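Local coordinates for sister chromatid cohesion protein (Chaetomium thermophilum, PDB 5T8V) that probably acts in loading cohesin onto chromatin, as the Scc2/Nipped-B family does, the chain being the C-terminal HEAT-repeat part of the loader, at residues L929-I932 with S933-G937; P867-A870 with S871-T874; V885-Y888 with R889-P893; L843-L846 with M847-A850. All coordinates share one frame; numbering follows the deposited sequence.

Interaction 1 (L929-I932 with S933-G937); sequences LWII and STLLG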
ATOM      1  N   LEU A 929     -24.302  31.893 -43.129  1.00 39.08           N
ATOM      2  CA  LEU A 929     -25.027  32.643 -44.150  1.00 39.71           C
ATOM      3  C   LEU A 929     -26.509  32.741 -43.806  1.00 40.16           C
ATOM      4  O   LEU A 929     -27.090  33.831 -43.817  1.00 41.21           O
ATOM      5  CB  LEU A 929     -24.841  31.988 -45.519  1.00 39.35           C
ATOM      6  CG  LEU A 929     -23.482  32.146 -46.205  1.00 39.45           C
ATOM      7  CD1 LEU A 929     -23.426  31.285 -47.461  1.00 39.13           C
ATOM      8  CD2 LEU A 929     -23.208  33.605 -46.545  1.00 40.67           C
ATOM      9  N   TRP A 930     -27.138  31.603 -43.505  1.00 39.64           N
ATOM     10  CA  TRP A 930     -28.550  31.623 -43.134  1.00 40.36           C
ATOM     11  C   TRP A 930     -28.792  32.566 -41.963  1.00 41.20           C
ATOM     12  O   TRP A 930     -29.723  33.379 -41.988  1.00 42.36           O
ATOM     13  CB  TRP A 930     -29.019  30.209 -42.794  1.00 39.87           C
ATOM     14  CG  TRP A 930     -30.421  30.146 -42.246  1.00 40.87           C
ATOM     15  CD1 TRP A 930     -30.799  29.659 -41.030  1.00 41.22           C
ATOM     16  CD2 TRP A 930     -31.627  30.588 -42.891  1.00 41.98           C
ATOM     17  NE1 TRP A 930     -32.160  29.763 -40.877  1.00 42.48           N
ATOM     18  CE2 TRP A 930     -32.691  30.331 -42.004  1.00 42.98           C
ATOM     19  CE3 TRP A 930     -31.907  31.175 -44.129  1.00 42.47           C
ATOM     20  CZ2 TRP A 930     -34.014  30.639 -42.316  1.00 44.47           C
ATOM     21  CZ3 TRP A 930     -33.221  31.477 -44.438  1.00 43.92           C
ATOM     22  CH2 TRP A 930     -34.258  31.209 -43.535  1.00 44.92           C
ATOM     23  N   ILE A 931     -27.958  32.473 -40.924  1.00 40.83           N
ATOM     24  CA  ILE A 931     -28.108  33.353 -39.765  1.00 41.70           C
ATOM     25  C   ILE A 931     -28.075  34.812 -40.201  1.00 42.62           C
ATOM     26  O   ILE A 931     -29.024  35.573 -39.968  1.00 43.83           O
ATOM     27  CB  ILE A 931     -27.018  33.052 -38.722  1.00 41.25           C
ATOM     28  CG1 ILE A 931     -27.166  31.623 -38.179  1.00 40.76           C
ATOM     29  CG2 ILE A 931     -27.052  34.068 -37.587  1.00 42.25           C
ATOM     30  CD1 ILE A 931     -28.444  31.365 -37.403  1.00 41.63           C
ATOM     31  N   ILE A 932     -26.975  35.225 -40.839  1.00 47.85           N
ATOM     32  CA  ILE A 932     -26.866  36.593 -41.344  1.00 47.66           C
ATOM     33  C   ILE A 932     -28.144  36.997 -42.063  1.00 48.05           C
ATOM     34  O   ILE A 932     -28.662  38.105 -41.873  1.00 48.75           O
ATOM     35  CB  ILE A 932     -25.646  36.727 -42.274  1.00 47.48           C
ATOM     36  CG1 ILE A 932     -24.339  36.433 -41.527  1.00 47.75           C
ATOM     37  CG2 ILE A 932     -25.606  38.120 -42.909  1.00 48.68           C
ATOM     38  CD1 ILE A 932     -23.884  37.529 -40.592  1.00 49.43           C
ATOM     39  N   SER A 933     -28.672  36.106 -42.905  1.00 45.63           N
ATOM     40  CA  SER A 933     -29.857  36.443 -43.684  1.00 47.64           C
ATOM     41  C   SER A 933     -31.085  36.618 -42.800  1.00 49.90           C
ATOM     42  O   SER A 933     -31.959  37.434 -43.115  1.00 51.34           O
ATOM     43  CB  SER A 933     -30.105  35.371 -44.742  1.00 47.01           C
ATOM     44  OG  SER A 933     -29.034  35.324 -45.670  1.00 45.74           O
ATOM     45  N   THR A 934     -31.176  35.873 -41.696  1.00 51.95           N
ATOM     46  CA  THR A 934     -32.315  36.043 -40.798  1.00 54.51           C
ATOM     47  C   THR A 934     -32.209  37.346 -40.017  1.00 56.19           C
ATOM     48  O   THR A 934     -33.209  38.050 -39.839  1.00 58.23           O
ATOM     49  CB  THR A 934     -32.431  34.857 -39.840  1.00 54.79           C
ATOM     50  OG1 THR A 934     -31.223  34.725 -39.081  1.00 53.38           O
ATOM     51  CG2 THR A 934     -32.699  33.568 -40.609  1.00 54.11           C
ATOM     52  N   LEU A 935     -31.010  37.688 -39.541  1.00 47.30           N
ATOM     53  CA  LEU A 935     -30.833  38.977 -38.878  1.00 48.55           C
ATOM     54  C   LEU A 935     -31.154  40.120 -39.831  1.00 50.01           C
ATOM     55  O   LEU A 935     -31.907  41.039 -39.488  1.00 51.84           O
ATOM     56  CB  LEU A 935     -29.412  39.107 -38.332  1.00 47.64           C
ATOM     57  CG  LEU A 935     -29.152  38.361 -37.021  1.00 47.00           C
ATOM     58  CD1 LEU A 935     -28.319  37.124 -37.265  1.00 45.28           C
ATOM     59  CD2 LEU A 935     -28.479  39.269 -36.005  1.00 47.71           C
ATOM     60  N   LEU A 936     -30.585  40.086 -41.033  1.00 53.10           N
ATOM     61  CA  LEU A 936     -31.021  40.985 -42.088  1.00 54.15           C
ATOM     62  C   LEU A 936     -32.426  40.600 -42.548  1.00 56.97           C
ATOM     63  O   LEU A 936     -32.986  39.576 -42.149  1.00 57.88           O
ATOM     64  CB  LEU A 936     -30.050  40.947 -43.270  1.00 52.38           C
ATOM     65  CG  LEU A 936     -28.611  41.408 -43.028  1.00 51.53           C
ATOM     66  CD1 LEU A 936     -27.779  41.230 -44.293  1.00 50.86           C
ATOM     67  CD2 LEU A 936     -28.565  42.855 -42.564  1.00 53.05           C
ATOM     68  N   GLY A 937     -32.999  41.439 -43.404  1.00 73.53           N
ATOM     69  CA  GLY A 937     -34.321  41.173 -43.928  1.00 77.45           C
ATOM     70  C   GLY A 937     -34.311  40.509 -45.287  1.00 78.52           C
ATOM     71  O   GLY A 937     -35.359  40.087 -45.786  1.00 80.02           O
TER
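Thr934 lays its methyl over one face of the Trp930 indole, one helical turn earlier. CG2 stands 3.7 Å from the centroid of the six-membered ring of Trp930 and 21° off the ring normal, which identifies a CH-pi contact rather than an edge approach. The closest ring atom is the fusion carbon, Trp930 CE2 to Thr934 CG2 3.5 Å. The rotation about CA-CB serves both branches of the threonine: with OG1 between the backbone N and the carbonyl carbon (chi1 58°), the hydroxyl donates to Ile931 O, 2.5 Å from Thr934 OG1, in the carbonyl plane and on a lone pair. Ile931 O therefore has two donors, since Leu935 N reaches it almost head-on at 2.9 Å. A valine in place of Thr934 would probably leave Ile931 O without its side-chain donor.

These turns close helix 919-935 of the HEAT-repeat array, and Leu936 is the first residue to leave helical geometry. Leu929, Ile932 and Ser933 form the buried side. Ser933 reaches Leu929 O with both its amide and OG, the latter 3.1 Å from Leu929 O and above the carbonyl plane, and OG is also hydrogen-bonded to Arg907 NH1. Ile932 lies side by side with Leu936, Ile932 CG2 to Leu936 CD1 4.0 Å; Leu936 is partly exposed although it touches Thr904 and Arg907. The looser side is the partly exposed edge of Trp930 and Thr934, yet Trp930 still packs on Leu942 and Cys987, as do Ile931 on Pro893 and Leu935 on Leu903.

Interaction 2 (P867-A870 with S871-T874); sequences PYIA and SIGT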
ATOM      1  N   PRO A 867     -10.654  40.010 -40.358  1.00 56.81           N
ATOM      2  CA  PRO A 867      -9.776  39.618 -41.474  1.00 56.98           C
ATOM      3  C   PRO A 867      -9.728  38.121 -41.717  1.00 56.12           C
ATOM      4  O   PRO A 867      -9.421  37.702 -42.840  1.00 56.33           O
ATOM      5  CB  PRO A 867      -8.406  40.164 -41.051  1.00 58.05           C
ATOM      6  CG  PRO A 867      -8.480  40.274 -39.570  1.00 58.32           C
ATOM      7  CD  PRO A 867      -9.897  40.630 -39.256  1.00 58.13           C
ATOM      8  N   TYR A 868     -10.019  37.296 -40.707  1.00 55.18           N
ATOM      9  CA  TYR A 868     -10.055  35.855 -40.926  1.00 53.84           C
ATOM     10  C   TYR A 868     -11.167  35.464 -41.892  1.00 54.25           C
ATOM     11  O   TYR A 868     -11.031  34.477 -42.622  1.00 54.59           O
ATOM     12  CB  TYR A 868     -10.233  35.119 -39.598  1.00 52.79           C
ATOM     13  CG  TYR A 868      -9.005  35.116 -38.715  1.00 52.72           C
ATOM     14  CD1 TYR A 868      -7.872  34.398 -39.072  1.00 52.73           C
ATOM     15  CD2 TYR A 868      -8.984  35.816 -37.517  1.00 53.05           C
ATOM     16  CE1 TYR A 868      -6.748  34.385 -38.268  1.00 53.28           C
ATOM     17  CE2 TYR A 868      -7.865  35.809 -36.703  1.00 53.88           C
ATOM     18  CZ  TYR A 868      -6.750  35.091 -37.084  1.00 54.31           C
ATOM     19  OH  TYR A 868      -5.633  35.080 -36.278  1.00 55.44           O
ATOM     20  N   ILE A 869     -12.266  36.222 -41.915  1.00 58.63           N
ATOM     21  CA  ILE A 869     -13.373  35.898 -42.809  1.00 59.14           C
ATOM     22  C   ILE A 869     -12.995  36.190 -44.255  1.00 60.31           C
ATOM     23  O   ILE A 869     -13.294  35.403 -45.161  1.00 61.08           O
ATOM     24  CB  ILE A 869     -14.643  36.667 -42.393  1.00 59.36           C
ATOM     25  CG1 ILE A 869     -15.206  36.121 -41.077  1.00 59.50           C
ATOM     26  CG2 ILE A 869     -15.720  36.580 -43.477  1.00 58.78           C
ATOM     27  CD1 ILE A 869     -14.574  36.714 -39.842  1.00 60.19           C
ATOM     28  N   ALA A 870     -12.341  37.328 -44.499  1.00 67.88           N
ATOM     29  CA  ALA A 870     -12.001  37.707 -45.866  1.00 68.92           C
ATOM     30  C   ALA A 870     -11.055  36.702 -46.509  1.00 69.89           C
ATOM     31  O   ALA A 870     -11.091  36.511 -47.731  1.00 70.49           O
ATOM     32  CB  ALA A 870     -11.381  39.103 -45.884  1.00 69.02           C
ATOM     33  N   SER A 871     -10.211  36.050 -45.715  1.00 58.64           N
ATOM     34  CA  SER A 871      -9.223  35.115 -46.234  1.00 60.00           C
ATOM     35  C   SER A 871      -9.724  33.676 -46.284  1.00 61.43           C
ATOM     36  O   SER A 871      -8.962  32.788 -46.681  1.00 62.00           O
ATOM     37  CB  SER A 871      -7.945  35.181 -45.391  1.00 60.30           C
ATOM     38  OG  SER A 871      -8.209  34.868 -44.033  1.00 59.93           O
ATOM     39  N   ILE A 872     -10.976  33.420 -45.896  1.00 60.15           N
ATOM     40  CA  ILE A 872     -11.505  32.060 -45.949  1.00 60.94           C
ATOM     41  C   ILE A 872     -11.402  31.497 -47.360  1.00 62.47           C
ATOM     42  O   ILE A 872     -11.253  30.282 -47.544  1.00 63.26           O
ATOM     43  CB  ILE A 872     -12.962  32.032 -45.439  1.00 59.46           C
ATOM     44  CG1 ILE A 872     -12.995  32.234 -43.922  1.00 58.45           C
ATOM     45  CG2 ILE A 872     -13.653  30.713 -45.808  1.00 59.31           C
ATOM     46  CD1 ILE A 872     -14.383  32.423 -43.343  1.00 57.99           C
ATOM     47  N   GLY A 873     -11.468  32.362 -48.373  1.00 66.23           N
ATOM     48  CA  GLY A 873     -11.518  31.887 -49.745  1.00 67.96           C
ATOM     49  C   GLY A 873     -10.339  31.016 -50.135  1.00 70.54           C
ATOM     50  O   GLY A 873     -10.491  30.085 -50.932  1.00 70.80           O
ATOM     51  N   THR A 874      -9.158  31.294 -49.584  1.00 81.81           N
ATOM     52  CA  THR A 874      -7.953  30.583 -49.998  1.00 84.42           C
ATOM     53  C   THR A 874      -7.116  30.132 -48.808  1.00 88.95           C
ATOM     54  O   THR A 874      -6.381  29.144 -48.910  1.00 89.39           O
ATOM     55  CB  THR A 874      -7.112  31.465 -50.924  1.00 84.82           C
ATOM     56  OG1 THR A 874      -7.917  31.910 -52.021  1.00 84.86           O
ATOM     57  CG2 THR A 874      -5.907  30.690 -51.461  1.00 85.26           C
TER
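Ser871 turns its hydroxyl back to the carbonyl of Tyr868, with Ser871 OG donating to Tyr868 O at 3.2 Å. The C=O...OG angle of 105° and a donor 48° out of the carbonyl plane show that the hydroxyl comes from above that plane and not along a lone pair. OG sits between the backbone N and the carbonyl carbon (chi1 59°), a rotation that folds it back over the preceding turn. It also comes within 3.3 Å of Pro867 O, the acceptor used by the serine amide; that backbone bond, Ser871 N to Pro867 O, is weak at 3.4 Å. With an alanine in place of the serine, Tyr868 O would probably lose its hydroxyl donor.

Helix 866-870 is a short helix in a HEAT-repeat solenoid, and these bonds lie around its C-terminal part, on the way to helix 878-891. The next amide is satisfied from three residues back: Ile872 N donates to Ile869 O at 3.1 Å with a fairly straight N-H...O angle of 162°, although it too stands above the carbonyl plane.

Apolar atoms cover the same carbonyls. Ile872 CG1 lies 3.3 Å from Tyr868 O, and Ile872 CD1 rests 3.7 Å from Ile869 CA, alongside the backbone of the turn. Ile869 and Ile872 are both buried, touching helix 878-891 and Leu910 of helix 900-910, whereas Pro867 and Ala870 are exposed, the latter with its methyl on Glu909.

Interaction 3 (V885-Y888 with R889-P893); sequences VVIY and RRVLP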
ATOM      1  N   VAL A 885     -16.050  31.085 -38.296  1.00 36.52           N
ATOM      2  CA  VAL A 885     -17.417  31.038 -38.812  1.00 36.99           C
ATOM      3  C   VAL A 885     -18.363  30.467 -37.764  1.00 37.81           C
ATOM      4  O   VAL A 885     -19.535  30.856 -37.701  1.00 38.59           O
ATOM      5  CB  VAL A 885     -17.496  30.238 -40.127  1.00 36.71           C
ATOM      6  CG1 VAL A 885     -16.602  30.865 -41.186  1.00 36.14           C
ATOM      7  CG2 VAL A 885     -17.123  28.791 -39.899  1.00 36.71           C
ATOM      8  N   VAL A 886     -17.884  29.543 -36.927  1.00 37.80           N
ATOM      9  CA  VAL A 886     -18.728  29.019 -35.858  1.00 38.77           C
ATOM     10  C   VAL A 886     -18.928  30.071 -34.775  1.00 39.37           C
ATOM     11  O   VAL A 886     -20.009  30.170 -34.179  1.00 40.56           O
ATOM     12  CB  VAL A 886     -18.124  27.722 -35.289  1.00 38.62           C
ATOM     13  CG1 VAL A 886     -18.795  27.335 -33.973  1.00 39.70           C
ATOM     14  CG2 VAL A 886     -18.279  26.596 -36.300  1.00 38.61           C
ATOM     15  N   ILE A 887     -17.900  30.872 -34.499  1.00 42.35           N
ATOM     16  CA  ILE A 887     -18.033  31.918 -33.493  1.00 44.70           C
ATOM     17  C   ILE A 887     -19.036  32.970 -33.950  1.00 47.01           C
ATOM     18  O   ILE A 887     -19.823  33.483 -33.147  1.00 48.70           O
ATOM     19  CB  ILE A 887     -16.658  32.534 -33.175  1.00 44.24           C
ATOM     20  CG1 ILE A 887     -15.772  31.497 -32.477  1.00 43.96           C
ATOM     21  CG2 ILE A 887     -16.809  33.770 -32.282  1.00 45.27           C
ATOM     22  CD1 ILE A 887     -14.315  31.896 -32.366  1.00 43.15           C
ATOM     23  N   TYR A 888     -19.026  33.314 -35.241  1.00 55.50           N
ATOM     24  CA  TYR A 888     -20.057  34.205 -35.766  1.00 57.90           C
ATOM     25  C   TYR A 888     -21.426  33.538 -35.728  1.00 59.53           C
ATOM     26  O   TYR A 888     -22.427  34.176 -35.377  1.00 60.76           O
ATOM     27  CB  TYR A 888     -19.715  34.626 -37.198  1.00 57.63           C
ATOM     28  CG  TYR A 888     -18.746  35.786 -37.320  1.00 58.61           C
ATOM     29  CD1 TYR A 888     -18.042  36.259 -36.219  1.00 59.92           C
ATOM     30  CD2 TYR A 888     -18.547  36.416 -38.542  1.00 58.94           C
ATOM     31  CE1 TYR A 888     -17.164  37.319 -36.335  1.00 60.70           C
ATOM     32  CE2 TYR A 888     -17.672  37.478 -38.666  1.00 59.54           C
ATOM     33  CZ  TYR A 888     -16.984  37.925 -37.560  1.00 60.30           C
ATOM     34  OH  TYR A 888     -16.111  38.981 -37.679  1.00 60.58           O
ATOM     35  N   ARG A 889     -21.483  32.255 -36.081  1.00 64.58           N
ATOM     36  CA  ARG A 889     -22.744  31.524 -36.081  1.00 66.48           C
ATOM     37  C   ARG A 889     -23.401  31.556 -34.705  1.00 68.89           C
ATOM     38  O   ARG A 889     -24.607  31.802 -34.585  1.00 69.39           O
ATOM     39  CB  ARG A 889     -22.488  30.085 -36.531  1.00 66.34           C
ATOM     40  CG  ARG A 889     -23.680  29.148 -36.454  1.00 68.13           C
ATOM     41  CD  ARG A 889     -23.277  27.762 -36.934  1.00 68.08           C
ATOM     42  NE  ARG A 889     -24.369  26.797 -36.862  1.00 70.00           N
ATOM     43  CZ  ARG A 889     -24.284  25.542 -37.292  1.00 70.99           C
ATOM     44  NH1 ARG A 889     -23.157  25.096 -37.831  1.00 69.95           N
ATOM     45  NH2 ARG A 889     -25.328  24.731 -37.187  1.00 73.12           N
ATOM     46  N   ARG A 890     -22.618  31.316 -33.653  1.00 76.75           N
ATOM     47  CA  ARG A 890     -23.174  31.232 -32.307  1.00 78.76           C
ATOM     48  C   ARG A 890     -23.368  32.611 -31.685  1.00 78.78           C
ATOM     49  O   ARG A 890     -24.372  32.853 -31.007  1.00 80.30           O
ATOM     50  CB  ARG A 890     -22.264  30.379 -31.421  1.00 78.92           C
ATOM     51  CG  ARG A 890     -22.173  28.917 -31.834  1.00 79.72           C
ATOM     52  CD  ARG A 890     -23.421  28.145 -31.436  1.00 83.32           C
ATOM     53  NE  ARG A 890     -23.270  26.707 -31.660  1.00 84.68           N
ATOM     54  CZ  ARG A 890     -23.631  26.067 -32.770  1.00 85.94           C
ATOM     55  NH1 ARG A 890     -24.178  26.724 -33.785  1.00 85.87           N
ATOM     56  NH2 ARG A 890     -23.446  24.756 -32.866  1.00 86.10           N
ATOM     57  N   VAL A 891     -22.424  33.522 -31.905  1.00 66.89           N
ATOM     58  CA  VAL A 891     -22.455  34.819 -31.234  1.00 68.75           C
ATOM     59  C   VAL A 891     -23.423  35.765 -31.927  1.00 72.77           C
ATOM     60  O   VAL A 891     -24.337  36.317 -31.305  1.00 73.86           O
ATOM     61  CB  VAL A 891     -21.042  35.427 -31.172  1.00 67.73           C
ATOM     62  CG1 VAL A 891     -21.086  36.845 -30.597  1.00 68.31           C
ATOM     63  CG2 VAL A 891     -20.114  34.544 -30.345  1.00 66.63           C
ATOM     64  N   LEU A 892     -23.227  35.973 -33.225  1.00 70.63           N
ATOM     65  CA  LEU A 892     -23.886  37.077 -33.913  1.00 68.32           C
ATOM     66  C   LEU A 892     -25.395  37.131 -33.707  1.00 77.70           C
ATOM     67  O   LEU A 892     -25.925  38.244 -33.549  1.00 81.23           O
ATOM     68  CB  LEU A 892     -23.540  37.006 -35.407  1.00 68.79           C
ATOM     69  CG  LEU A 892     -23.585  38.305 -36.218  1.00 65.18           C
ATOM     70  CD1 LEU A 892     -22.947  39.487 -35.493  1.00 65.15           C
ATOM     71  CD2 LEU A 892     -22.881  38.068 -37.533  1.00 62.37           C
ATOM     72  N   PRO A 893     -26.140  36.020 -33.693  1.00 48.13           N
ATOM     73  CA  PRO A 893     -27.581  36.121 -33.402  1.00 50.22           C
ATOM     74  C   PRO A 893     -27.885  36.597 -31.988  1.00 52.25           C
ATOM     75  O   PRO A 893     -29.053  36.876 -31.690  1.00 54.30           O
ATOM     76  CB  PRO A 893     -28.095  34.691 -33.634  1.00 50.38           C
ATOM     77  CG  PRO A 893     -26.892  33.826 -33.558  1.00 48.76           C
ATOM     78  CD  PRO A 893     -25.755  34.646 -34.064  1.00 47.03           C
TER
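Val886 O receives the amide of Arg890 at 2.9 Å from Arg890 N, with an N-H...O angle of 155°. The neighbouring amides repeat this i to i-4 pattern, Arg889 to Val885 and Val891 to Ile887. The aliphatic start of Arg890 follows its own amide, CG lying 3.4 Å from Val886 O.

On the buried side Ile887 and Val891 lie side by side and point the same way. Their methyls meet, Ile887 CG2 to Val891 CG2 3.9 Å. Tyr888 O takes Leu892 N, and Pro893, in a short 3-10 segment, puts CD 3.6 Å from Tyr888 O; the proline itself brings no N-H.

Longer side chains leave the helix for other elements. Tyr888 OH bonds to Leu862 O, and Arg889, its CG anti to the backbone N (chi1 174°) and its chain extended, forms a salt bridge with Asp924 of helix 919-935. Val886 and Ile887 reach the other way, to Met847 and Leu846 of helix 839-852. With both of those helices touching it, helix 878-891 is packed between neighbouring helices of a HEAT-repeat solenoid.

Interaction 4 (L843-L846 with M847-A850); sequences LQVL and MIFA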
ATOM      1  N   LEU A 843      -8.288  30.034 -30.795  1.00 35.43           N
ATOM      2  CA  LEU A 843      -9.611  29.995 -31.397  1.00 35.63           C
ATOM      3  C   LEU A 843     -10.287  28.647 -31.198  1.00 35.43           C
ATOM      4  O   LEU A 843     -11.520  28.580 -31.234  1.00 35.91           O
ATOM      5  CB  LEU A 843      -9.515  30.329 -32.884  1.00 35.52           C
ATOM      6  CG  LEU A 843      -9.023  31.752 -33.155  1.00 36.02           C
ATOM      7  CD1 LEU A 843      -8.644  31.908 -34.610  1.00 35.91           C
ATOM      8  CD2 LEU A 843     -10.079  32.776 -32.768  1.00 36.75           C
ATOM      9  N   GLN A 844      -9.521  27.576 -30.983  1.00 38.06           N
ATOM     10  CA  GLN A 844     -10.153  26.293 -30.699  1.00 37.82           C
ATOM     11  C   GLN A 844     -10.904  26.312 -29.372  1.00 38.48           C
ATOM     12  O   GLN A 844     -11.935  25.642 -29.240  1.00 38.74           O
ATOM     13  CB  GLN A 844      -9.112  25.172 -30.707  1.00 36.83           C
ATOM     14  CG  GLN A 844      -8.696  24.733 -32.104  1.00 36.84           C
ATOM     15  CD  GLN A 844      -9.880  24.303 -32.952  1.00 37.62           C
ATOM     16  OE1 GLN A 844     -10.244  24.975 -33.916  1.00 37.61           O
ATOM     17  NE2 GLN A 844     -10.494  23.183 -32.587  1.00 38.26           N
ATOM     18  N   VAL A 845     -10.418  27.069 -28.391  1.00 42.26           N
ATOM     19  CA  VAL A 845     -11.114  27.178 -27.108  1.00 42.82           C
ATOM     20  C   VAL A 845     -12.173  28.276 -27.150  1.00 43.81           C
ATOM     21  O   VAL A 845     -13.258  28.121 -26.579  1.00 44.35           O
ATOM     22  CB  VAL A 845     -10.104  27.400 -25.959  1.00 42.98           C
ATOM     23  CG1 VAL A 845      -9.187  28.571 -26.236  1.00 43.46           C
ATOM     24  CG2 VAL A 845     -10.827  27.606 -24.630  1.00 44.47           C
ATOM     25  N   LEU A 846     -11.887  29.394 -27.822  1.00 37.20           N
ATOM     26  CA  LEU A 846     -12.924  30.402 -28.019  1.00 38.17           C
ATOM     27  C   LEU A 846     -14.138  29.811 -28.720  1.00 38.46           C
ATOM     28  O   LEU A 846     -15.275  30.209 -28.442  1.00 39.57           O
ATOM     29  CB  LEU A 846     -12.372  31.578 -28.825  1.00 38.04           C
ATOM     30  CG  LEU A 846     -11.556  32.612 -28.049  1.00 38.53           C
ATOM     31  CD1 LEU A 846     -10.898  33.598 -29.000  1.00 38.48           C
ATOM     32  CD2 LEU A 846     -12.445  33.345 -27.056  1.00 39.94           C
ATOM     33  N   MET A 847     -13.913  28.857 -29.623  1.00 53.21           N
ATOM     34  CA  MET A 847     -15.003  28.191 -30.327  1.00 53.87           C
ATOM     35  C   MET A 847     -15.966  27.532 -29.345  1.00 54.18           C
ATOM     36  O   MET A 847     -17.171  27.815 -29.340  1.00 55.65           O
ATOM     37  CB  MET A 847     -14.404  27.161 -31.286  1.00 52.98           C
ATOM     38  CG  MET A 847     -15.382  26.419 -32.167  1.00 53.27           C
ATOM     39  SD  MET A 847     -14.482  25.221 -33.171  1.00 52.29           S
ATOM     40  CE  MET A 847     -15.788  24.553 -34.192  1.00 53.06           C
ATOM     41  N   ILE A 848     -15.442  26.643 -28.499  1.00 49.31           N
ATOM     42  CA  ILE A 848     -16.285  25.925 -27.549  1.00 50.99           C
ATOM     43  C   ILE A 848     -16.870  26.871 -26.509  1.00 52.03           C
ATOM     44  O   ILE A 848     -17.964  26.624 -25.986  1.00 53.90           O
ATOM     45  CB  ILE A 848     -15.491  24.778 -26.897  1.00 50.85           C
ATOM     46  CG1 ILE A 848     -14.208  25.307 -26.244  1.00 49.30           C
ATOM     47  CG2 ILE A 848     -15.192  23.706 -27.941  1.00 51.72           C
ATOM     48  CD1 ILE A 848     -13.274  24.235 -25.726  1.00 48.26           C
ATOM     49  N   PHE A 849     -16.176  27.968 -26.196  1.00 40.99           N
ATOM     50  CA  PHE A 849     -16.771  28.979 -25.325  1.00 42.39           C
ATOM     51  C   PHE A 849     -18.015  29.584 -25.964  1.00 43.47           C
ATOM     52  O   PHE A 849     -19.078  29.656 -25.338  1.00 45.18           O
ATOM     53  CB  PHE A 849     -15.752  30.069 -25.005  1.00 41.94           C
ATOM     54  CG  PHE A 849     -15.105  29.908 -23.667  1.00 42.11           C
ATOM     55  CD1 PHE A 849     -13.990  29.103 -23.518  1.00 40.79           C
ATOM     56  CD2 PHE A 849     -15.616  30.554 -22.555  1.00 43.72           C
ATOM     57  CE1 PHE A 849     -13.395  28.950 -22.290  1.00 40.90           C
ATOM     58  CE2 PHE A 849     -15.023  30.406 -21.320  1.00 43.93           C
ATOM     59  CZ  PHE A 849     -13.911  29.602 -21.187  1.00 42.44           C
ATOM     60  N   ALA A 850     -17.897  30.031 -27.216  1.00 42.62           N
ATOM     61  CA  ALA A 850     -19.051  30.581 -27.915  1.00 43.50           C
ATOM     62  C   ALA A 850     -20.176  29.558 -28.003  1.00 45.75           C
ATOM     63  O   ALA A 850     -21.357  29.916 -27.924  1.00 48.75           O
ATOM     64  CB  ALA A 850     -18.642  31.052 -29.309  1.00 42.27           C
TER
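Phe849 lies along Val845, one turn back, and the two side chains point the same way. Starting at the root, Phe849 CB lies 3.5 Å from Val845 O, and equally near the carbonyl oxygen of Leu846. CG is farther from Val845 O, but the ring then brings CD1 to 3.3 Å from that oxygen, which sits at the ring edge, close to its plane. Phe849 CD1 also meets a methyl, Val845 CG2, at 3.7 Å, and CE1 keeps the same distance from it. The side chain also touches Met780 of helix 773-786 and Val819 of helix 808-824.

Val845 presents that methyl because CG1 stands between the backbone N and the carbonyl carbon (chi1 53°), which sets CG2 anti to the N, on the side of the following turn. Two later residues meet its carbonyl: Phe849 N donates to Val845 O at 2.9 Å with an N-H...O angle of 158°, and CG1 of Ile848 lies near the same oxygen. Ile848 CD1 continues over the valine, 3.9 Å from Val845 CA and 4.3 Å from Val845 CG2.

Met847 departs in another direction. Its CB touches the carbonyls of Leu843 and Gln844, and from there the fully extended chain runs across to Arg882 and Val886 of helix 878-891. Helix 839-852 thus turns Val845 and Phe849 to helices 773-786 and 808-824 and Met847 to helix 878-891, the layered helix-on-helix packing of a HEAT-repeat solenoid.

How the interactions relate
All four contacts are local, within or at the end of helices from one part of the solenoid. Interactions 3 and 4 are buried, 1 and 2 only partly so. Interaction 3 is the hub, touching the other three: Val886 CG2 meets Met847 CE at 3.8 Å, Ile869 CD1 meets Tyr888 CE2 at 3.4 Å, and the Leu892 side chain packs on Ile932. Interactions 1 and 2 do not touch. Chemistry follows position: 843-850 relies on apolar side chains beyond its backbone bonds, 867-874 and 929-937 add hydrogen bonds from serine or threonine hydroxyls to backbone carbonyls, while 885-893 sends a salt bridge and a tyrosine hydroxyl bond to other elements.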